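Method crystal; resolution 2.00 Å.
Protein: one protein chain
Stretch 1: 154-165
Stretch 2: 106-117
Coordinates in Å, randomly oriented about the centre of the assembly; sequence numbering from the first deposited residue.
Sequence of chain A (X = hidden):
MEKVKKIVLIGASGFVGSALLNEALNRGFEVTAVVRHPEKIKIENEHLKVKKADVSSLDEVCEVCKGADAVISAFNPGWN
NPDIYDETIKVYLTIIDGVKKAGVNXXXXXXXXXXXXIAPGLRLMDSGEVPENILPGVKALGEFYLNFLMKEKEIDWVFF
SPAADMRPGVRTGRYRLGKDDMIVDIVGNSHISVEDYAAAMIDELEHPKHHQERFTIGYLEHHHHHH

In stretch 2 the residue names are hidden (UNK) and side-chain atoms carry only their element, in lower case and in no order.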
ATOM      1  N   GLU A 154       6.627   1.670  17.443  1.00 31.81           N
ATOM      2  CA  GLU A 154       7.663   0.649  17.473  1.00 32.60           C
ATOM      3  C   GLU A 154       8.161   0.151  16.126  1.00 32.09           C
ATOM      4  O   GLU A 154       8.816  -0.877  16.044  1.00 32.59           O
ATOM      5  CB  GLU A 154       7.199  -0.517  18.355  1.00 33.13           C
ATOM      6  CG  GLU A 154       6.758  -0.050  19.750  1.00 39.63           C
ATOM      7  CD  GLU A 154       6.547  -1.187  20.732  1.00 45.64           C
ATOM      8  OE1 GLU A 154       7.545  -1.699  21.282  1.00 48.99           O
ATOM      9  OE2 GLU A 154       5.382  -1.576  20.951  1.00 48.58           O
ATOM     10  N   ILE A 155       7.847   0.891  15.066  1.00 31.25           N
ATOM     11  CA  ILE A 155       8.319   0.558  13.728  1.00 29.57           C
ATOM     12  C   ILE A 155       8.190   1.798  12.852  1.00 29.18           C
ATOM     13  O   ILE A 155       7.377   2.677  13.133  1.00 28.98           O
ATOM     14  CB  ILE A 155       7.502  -0.603  13.093  1.00 30.57           C
ATOM     15  CG1 ILE A 155       8.195  -1.086  11.815  1.00 29.42           C
ATOM     16  CG2 ILE A 155       6.076  -0.141  12.778  1.00 30.41           C
ATOM     17  CD1 ILE A 155       7.594  -2.361  11.245  1.00 28.79           C
ATOM     18  N   ASP A 156       9.007   1.898  11.809  1.00 29.93           N
ATOM     19  CA  ASP A 156       8.898   3.046  10.914  1.00 31.20           C
ATOM     20  C   ASP A 156       7.913   2.680   9.808  1.00 30.31           C
ATOM     21  O   ASP A 156       8.276   2.050   8.815  1.00 30.72           O
ATOM     22  CB  ASP A 156      10.261   3.422  10.322  1.00 31.81           C
ATOM     23  CG  ASP A 156      10.165   4.571   9.331  1.00 35.42           C
ATOM     24  OD1 ASP A 156       9.126   5.273   9.331  1.00 38.62           O
ATOM     25  OD2 ASP A 156      11.124   4.782   8.555  1.00 35.87           O
ATOM     26  N   TRP A 157       6.654   3.064  10.001  1.00 29.58           N
ATOM     27  CA  TRP A 157       5.597   2.762   9.041  1.00 27.23           C
ATOM     28  C   TRP A 157       5.262   3.933   8.134  1.00 26.65           C
ATOM     29  O   TRP A 157       5.495   5.091   8.474  1.00 25.51           O
ATOM     30  CB  TRP A 157       4.317   2.338   9.771  1.00 26.28           C
ATOM     31  CG  TRP A 157       3.769   3.394  10.710  1.00 25.93           C
ATOM     32  CD1 TRP A 157       4.133   3.604  12.006  1.00 23.35           C
ATOM     33  CD2 TRP A 157       2.787   4.396  10.403  1.00 25.73           C
ATOM     34  NE1 TRP A 157       3.440   4.674  12.530  1.00 27.35           N
ATOM     35  CE2 TRP A 157       2.607   5.178  11.567  1.00 27.46           C
ATOM     36  CE3 TRP A 157       2.045   4.711   9.258  1.00 28.81           C
ATOM     37  CZ2 TRP A 157       1.715   6.252  11.620  1.00 28.92           C
ATOM     38  CZ3 TRP A 157       1.157   5.785   9.309  1.00 24.94           C
ATOM     39  CH2 TRP A 157       1.001   6.541  10.483  1.00 26.39           C
ATOM     40  N   VAL A 158       4.698   3.611   6.978  1.00 25.29           N
ATOM     41  CA  VAL A 158       4.276   4.610   6.004  1.00 25.47           C
ATOM     42  C   VAL A 158       2.993   4.069   5.378  1.00 24.48           C
ATOM     43  O   VAL A 158       2.967   2.947   4.859  1.00 25.21           O
ATOM     44  CB  VAL A 158       5.340   4.821   4.895  1.00 24.01           C
ATOM     45  CG1 VAL A 158       4.850   5.847   3.894  1.00 25.35           C
ATOM     46  CG2 VAL A 158       6.649   5.300   5.499  1.00 28.92           C
ATOM     47  N   PHE A 159       1.923   4.855   5.458  1.00 23.68           N
ATOM     48  CA  PHE A 159       0.620   4.489   4.898  1.00 24.13           C
ATOM     49  C   PHE A 159       0.480   5.343   3.631  1.00 23.15           C
ATOM     50  O   PHE A 159       0.408   6.572   3.713  1.00 22.84           O
ATOM     51  CB  PHE A 159      -0.476   4.840   5.918  1.00 24.17           C
ATOM     52  CG  PHE A 159      -1.842   4.312   5.582  1.00 26.29           C
ATOM     53  CD1 PHE A 159      -2.111   2.943   5.627  1.00 27.32           C
ATOM     54  CD2 PHE A 159      -2.892   5.194   5.312  1.00 27.23           C
ATOM     55  CE1 PHE A 159      -3.416   2.459   5.416  1.00 27.90           C
ATOM     56  CE2 PHE A 159      -4.191   4.730   5.099  1.00 26.71           C
ATOM     57  CZ  PHE A 159      -4.459   3.354   5.152  1.00 26.44           C
ATOM     58  N   PHE A 160       0.442   4.704   2.464  1.00 24.03           N
ATOM     59  CA  PHE A 160       0.355   5.447   1.203  1.00 24.60           C
ATOM     60  C   PHE A 160      -1.063   5.473   0.615  1.00 24.05           C
ATOM     61  O   PHE A 160      -1.514   4.516  -0.017  1.00 23.36           O
ATOM     62  CB  PHE A 160       1.364   4.842   0.208  1.00 25.09           C
ATOM     63  CG  PHE A 160       1.603   5.671  -1.039  1.00 25.95           C
ATOM     64  CD1 PHE A 160       1.237   7.011  -1.099  1.00 27.98           C
ATOM     65  CD2 PHE A 160       2.227   5.096  -2.155  1.00 24.48           C
ATOM     66  CE1 PHE A 160       1.478   7.772  -2.253  1.00 29.01           C
ATOM     67  CE2 PHE A 160       2.475   5.844  -3.308  1.00 22.90           C
ATOM     68  CZ  PHE A 160       2.101   7.185  -3.358  1.00 26.11           C
ATOM     69  N   SER A 161      -1.762   6.580   0.848  1.00 23.93           N
ATOM     70  CA  SER A 161      -3.133   6.766   0.357  1.00 25.79           C
ATOM     71  C   SER A 161      -3.171   7.117  -1.127  1.00 26.36           C
ATOM     72  O   SER A 161      -2.714   8.192  -1.524  1.00 26.92           O
ATOM     73  CB  SER A 161      -3.838   7.903   1.118  1.00 25.84           C
ATOM     74  OG  SER A 161      -4.160   7.571   2.459  1.00 24.31           O
ATOM     75  N   PRO A 162      -3.718   6.225  -1.970  1.00 27.37           N
ATOM     76  CA  PRO A 162      -3.798   6.510  -3.409  1.00 27.59           C
ATOM     77  C   PRO A 162      -4.891   7.547  -3.654  1.00 27.99           C
ATOM     78  O   PRO A 162      -5.598   7.929  -2.724  1.00 25.81           O
ATOM     79  CB  PRO A 162      -4.191   5.161  -4.006  1.00 29.47           C
ATOM     80  CG  PRO A 162      -5.023   4.540  -2.899  1.00 30.18           C
ATOM     81  CD  PRO A 162      -4.203   4.864  -1.673  1.00 26.24           C
ATOM     82  N   ALA A 163      -5.037   7.991  -4.899  1.00 27.59           N
ATOM     83  CA  ALA A 163      -6.085   8.947  -5.260  1.00 29.38           C
ATOM     84  C   ALA A 163      -7.427   8.207  -5.197  1.00 30.27           C
ATOM     85  O   ALA A 163      -7.459   6.979  -5.260  1.00 29.44           O
ATOM     86  CB  ALA A 163      -5.851   9.486  -6.676  1.00 27.17           C
ATOM     87  N   ALA A 164      -8.529   8.947  -5.092  1.00 31.55           N
ATOM     88  CA  ALA A 164      -9.854   8.327  -4.995  1.00 33.43           C
ATOM     89  C   ALA A 164     -10.173   7.337  -6.114  1.00 33.57           C
ATOM     90  O   ALA A 164     -10.851   6.339  -5.881  1.00 33.85           O
ATOM     91  CB  ALA A 164     -10.940   9.404  -4.925  1.00 33.34           C
ATOM     92  N   ASP A 165      -9.668   7.596  -7.315  1.00 33.79           N
ATOM     93  CA  ASP A 165      -9.914   6.718  -8.456  1.00 35.83           C
ATOM     94  C   ASP A 165      -8.597   6.224  -9.066  1.00 35.88           C
ATOM     95  O   ASP A 165      -7.916   6.962  -9.783  1.00 36.42           O
ATOM     96  CB  ASP A 165     -10.748   7.466  -9.500  1.00 37.27           C
ATOM     97  CG  ASP A 165     -11.027   6.643 -10.742  1.00 42.08           C
ATOM     98  OD1 ASP A 165     -11.167   5.407 -10.629  1.00 46.38           O
ATOM     99  OD2 ASP A 165     -11.128   7.243 -11.836  1.00 44.69           O
ATOM    100  N   UNK A 106      11.284  -1.208   8.909  1.00 34.20           N
ATOM    101  CA  UNK A 106      10.575  -0.406   7.912  1.00 32.35           C
ATOM    102  C   UNK A 106       9.402  -1.165   7.286  1.00 31.11           C
ATOM    103  O   UNK A 106       9.580  -2.238   6.707  1.00 30.16           O
ATOM    104  n   UNK A 106      10.192   5.046   5.885  1.00 34.69           N
ATOM    105  c   UNK A 106      11.133   2.368   6.033  1.00 35.72           C
ATOM    106  c   UNK A 106      10.521   4.404   4.768  1.00 32.72           C
ATOM    107  c   UNK A 106      11.558   0.009   6.820  1.00 33.70           C
ATOM    108  n   UNK A 106      10.377   5.005   3.594  1.00 35.04           N
ATOM    109  c   UNK A 106      10.982   0.884   5.729  1.00 33.58           C
ATOM    110  n   UNK A 106      10.967   3.153   4.811  1.00 32.75           N
ATOM    111  N   UNK A 107       8.207  -0.591   7.388  1.00 29.64           N
ATOM    112  CA  UNK A 107       6.994  -1.212   6.858  1.00 29.63           C
ATOM    113  C   UNK A 107       6.186  -0.201   6.048  1.00 28.78           C
ATOM    114  O   UNK A 107       5.840   0.864   6.558  1.00 28.35           O
ATOM    115  c   UNK A 107       3.430  -3.947   6.551  1.00 29.27           C
ATOM    116  c   UNK A 107       2.278  -3.344   7.056  1.00 29.14           C
ATOM    117  c   UNK A 107       4.801  -2.283   7.653  1.00 29.14           C
ATOM    118  c   UNK A 107       2.382  -2.217   7.849  1.00 28.92           C
ATOM    119  c   UNK A 107       4.682  -3.414   6.853  1.00 28.75           C
ATOM    120  c   UNK A 107       6.156  -1.742   8.035  1.00 29.17           C
ATOM    121  c   UNK A 107       3.639  -1.691   8.147  1.00 30.42           C
ATOM    122  N   UNK A 108       5.909  -0.526   4.785  1.00 28.03           N
ATOM    123  CA  UNK A 108       5.119   0.354   3.914  1.00 29.94           C
ATOM    124  C   UNK A 108       3.811  -0.350   3.566  1.00 29.22           C
ATOM    125  O   UNK A 108       3.804  -1.525   3.192  1.00 30.01           O
ATOM    126  c   UNK A 108       8.365   0.373   2.822  1.00 40.32           C
ATOM    127  c   UNK A 108       7.442   2.393   1.683  1.00 40.94           C
ATOM    128  c   UNK A 108       7.233   1.405   2.814  1.00 36.61           C
ATOM    129  c   UNK A 108       5.887   0.689   2.634  1.00 30.17           C
ATOM    130  N   UNK A 109       2.701   0.366   3.686  1.00 29.01           N
ATOM    131  CA  UNK A 109       1.395  -0.226   3.429  1.00 29.20           C
ATOM    132  C   UNK A 109       0.566   0.503   2.377  1.00 27.12           C
ATOM    133  O   UNK A 109       0.536   1.729   2.330  1.00 24.36           O
ATOM    134 se   UNK A 109      -1.664  -0.963   6.426  1.00 46.17          SE
ATOM    135  c   UNK A 109      -0.728  -1.009   4.703  1.00 37.25           C
ATOM    136  c   UNK A 109       0.610  -0.273   4.747  1.00 29.93           C
ATOM    137  c   UNK A 109      -3.378  -1.679   5.877  1.00 43.85           C
ATOM    138  N   UNK A 110      -0.098  -0.255   1.516  1.00 26.97           N
ATOM    139  CA  UNK A 110      -0.969   0.349   0.515  1.00 27.77           C
ATOM    140  C   UNK A 110      -2.216   0.791   1.287  1.00 26.93           C
ATOM    141  O   UNK A 110      -2.902  -0.034   1.891  1.00 26.41           O
ATOM    142  c   UNK A 110      -2.404  -0.052  -1.519  1.00 27.72           C
ATOM    143  c   UNK A 110      -0.142  -1.144  -1.322  1.00 28.37           C
ATOM    144  c   UNK A 110      -1.379  -0.673  -0.565  1.00 27.24           C
ATOM    145  N   UNK A 111      -2.492   2.089   1.294  1.00 26.76           N
ATOM    146  CA  UNK A 111      -3.650   2.590   2.006  1.00 25.55           C
ATOM    147  C   UNK A 111      -4.850   2.820   1.104  1.00 26.66           C
ATOM    148  O   UNK A 111      -4.943   2.238   0.029  1.00 27.19           O
ATOM    149  N   UNK A 112      -5.772   3.670   1.558  1.00 27.20           N
ATOM    150  CA  UNK A 112      -6.967   3.981   0.787  1.00 25.48           C
ATOM    151  C   UNK A 112      -7.185   5.481   0.752  1.00 26.69           C
ATOM    152  O   UNK A 112      -6.410   6.227   1.343  1.00 27.11           O
ATOM    153  N   UNK A 113      -8.241   5.929   0.083  1.00 28.23           N
ATOM    154  CA  UNK A 113      -8.526   7.357  -0.012  1.00 29.56           C
ATOM    155  C   UNK A 113      -9.548   7.811   1.027  1.00 29.72           C
ATOM    156  O   UNK A 113      -9.737   9.012   1.246  1.00 29.77           O
ATOM    157  c   UNK A 113      -9.031   7.694  -1.412  1.00 30.28           C
ATOM    158  N   UNK A 114     -10.193   6.847   1.672  1.00 29.12           N
ATOM    159  CA  UNK A 114     -11.204   7.168   2.663  1.00 29.33           C
ATOM    160  C   UNK A 114     -10.814   8.147   3.761  1.00 29.67           C
ATOM    161  O   UNK A 114     -11.611   9.014   4.131  1.00 28.10           O
ATOM    162  N   UNK A 115      -9.598   8.021   4.292  1.00 29.23           N
ATOM    163  CA  UNK A 115      -9.158   8.906   5.374  1.00 28.62           C
ATOM    164  C   UNK A 115      -8.626  10.264   4.937  1.00 28.80           C
ATOM    165  O   UNK A 115      -8.275  11.092   5.775  1.00 30.04           O
ATOM    166  o   UNK A 115      -7.000   7.773   5.453  1.00 28.27           O
ATOM    167  c   UNK A 115      -8.105   8.198   6.235  1.00 28.80           C
ATOM    168  N   UNK A 116      -8.561  10.493   3.630  1.00 27.73           N
ATOM    169  CA  UNK A 116      -8.071  11.763   3.110  1.00 28.68           C
ATOM    170  C   UNK A 116      -9.119  12.855   3.304  1.00 28.86           C
ATOM    171  O   UNK A 116     -10.318  12.579   3.282  1.00 28.71           O
ATOM    172  c   UNK A 116      -5.237  11.468   1.713  1.00 26.47           C
ATOM    173  c   UNK A 116      -6.517  10.788   1.224  1.00 28.69           C
ATOM    174  c   UNK A 116      -7.739  11.635   1.614  1.00 27.54           C
ATOM    175  c   UNK A 116      -6.477  10.610  -0.290  1.00 28.96           C
ATOM    176  N   UNK A 117      -8.662  14.090   3.505  1.00 30.43           N
ATOM    177  CA  UNK A 117      -9.573  15.218   3.675  1.00 31.93           C
ATOM    178  C   UNK A 117      -9.980  15.735   2.296  1.00 32.89           C
ATOM    179  O   UNK A 117      -9.155  15.805   1.385  1.00 31.24           O
ATOM    180  c   UNK A 117      -9.767  15.779   8.099  1.00 32.89           C
ATOM    181  c   UNK A 117      -9.890  16.020   6.734  1.00 32.07           C
ATOM    182  c   UNK A 117      -7.504  15.984   6.504  1.00 34.10           C
ATOM    183  c   UNK A 117      -8.896  16.365   4.448  1.00 33.44           C
ATOM    184  c   UNK A 117      -8.504  15.636   8.668  1.00 35.15           C
ATOM    185  c   UNK A 117      -7.370  15.740   7.868  1.00 33.66           C
ATOM    186  c   UNK A 117      -8.761  16.124   5.924  1.00 34.31           C
TER

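Position 106 carries seven side-chain atoms: three carbons, a nitrogen, then a carbon bearing two more nitrogens. One terminal nitrogen lies 2.8 Å from OD2 of Asp 156. This is a guanidinium, so the residue is Arg 106. NH1 to OD2 of Asp 156 is a hydrogen-bonded salt bridge, made at the edge of the guanidinium.

Position 107 has one carbon followed by a ring of six carbons, with no oxygen. It is Phe 107. Its CB lies 3.6 Å from CD1 of Ile 155, and CB of Trp 157 sits at the ring edge.

Position 108 has four carbons, forked at the second. Its side chain lies on the same face of the sheet as Val 158. The fork identifies Leu 108, with CG 4.4 Å from CB of Val 158.

Position 109 has an unbranched chain of two carbons, a selenium and a carbon. It is selenomethionine, Met 109. SE lies 4.0 Å from CE1 of Phe 159, at the edge of that ring.

Position 110 has one carbon carrying two more. It is Val 110, and its side chain makes no close contact with stretch 1.

Position 111 has no side-chain atoms and is Gly 111. Its CA packs over the face of the Phe 159 ring, 3.3 Å from CZ of Phe 159. An ideal CB here would be 2.7 Å from CE2 of Phe 159, a clash.

Position 112 is also bare: Gly 112. Its O accepts a hydrogen bond from OG of Ser 161 at 2.8 Å.

Position 113 has a single carbon, so it is Ala 113. Its CB lies 3.7 Å from CA of Ala 164.

Position 114 has no side-chain atoms and does not touch stretch 1. It is Gly 114.

Position 115 has one carbon and one oxygen: Ser 115. OG lies near the Phe 159 ring edge, 4.2 Å from CE2 of Phe 159.

Position 116 has four carbons, forked at the second: Leu 116. CD2 is 3.9 Å from CB of Ser 161.

Position 117 has one carbon and a six-carbon ring without oxygen: Phe 117. It is out of reach of stretch 1.

The contact is a pair of parallel strands. Five backbone hydrogen bonds join them, from Phe 107 N to Asp 156 O (3.0 Å) through Gly 111 N to Phe 160 O (2.9 Å). The salt bridge adds a charged link near the start. Beyond the strand, a type I turn from Ala 113 to Leu 116 brings small and apolar groups against Ser 161, Pro 162 and Ala 164.

Stretch 2 (106-117) RFLMVGGAGSLF
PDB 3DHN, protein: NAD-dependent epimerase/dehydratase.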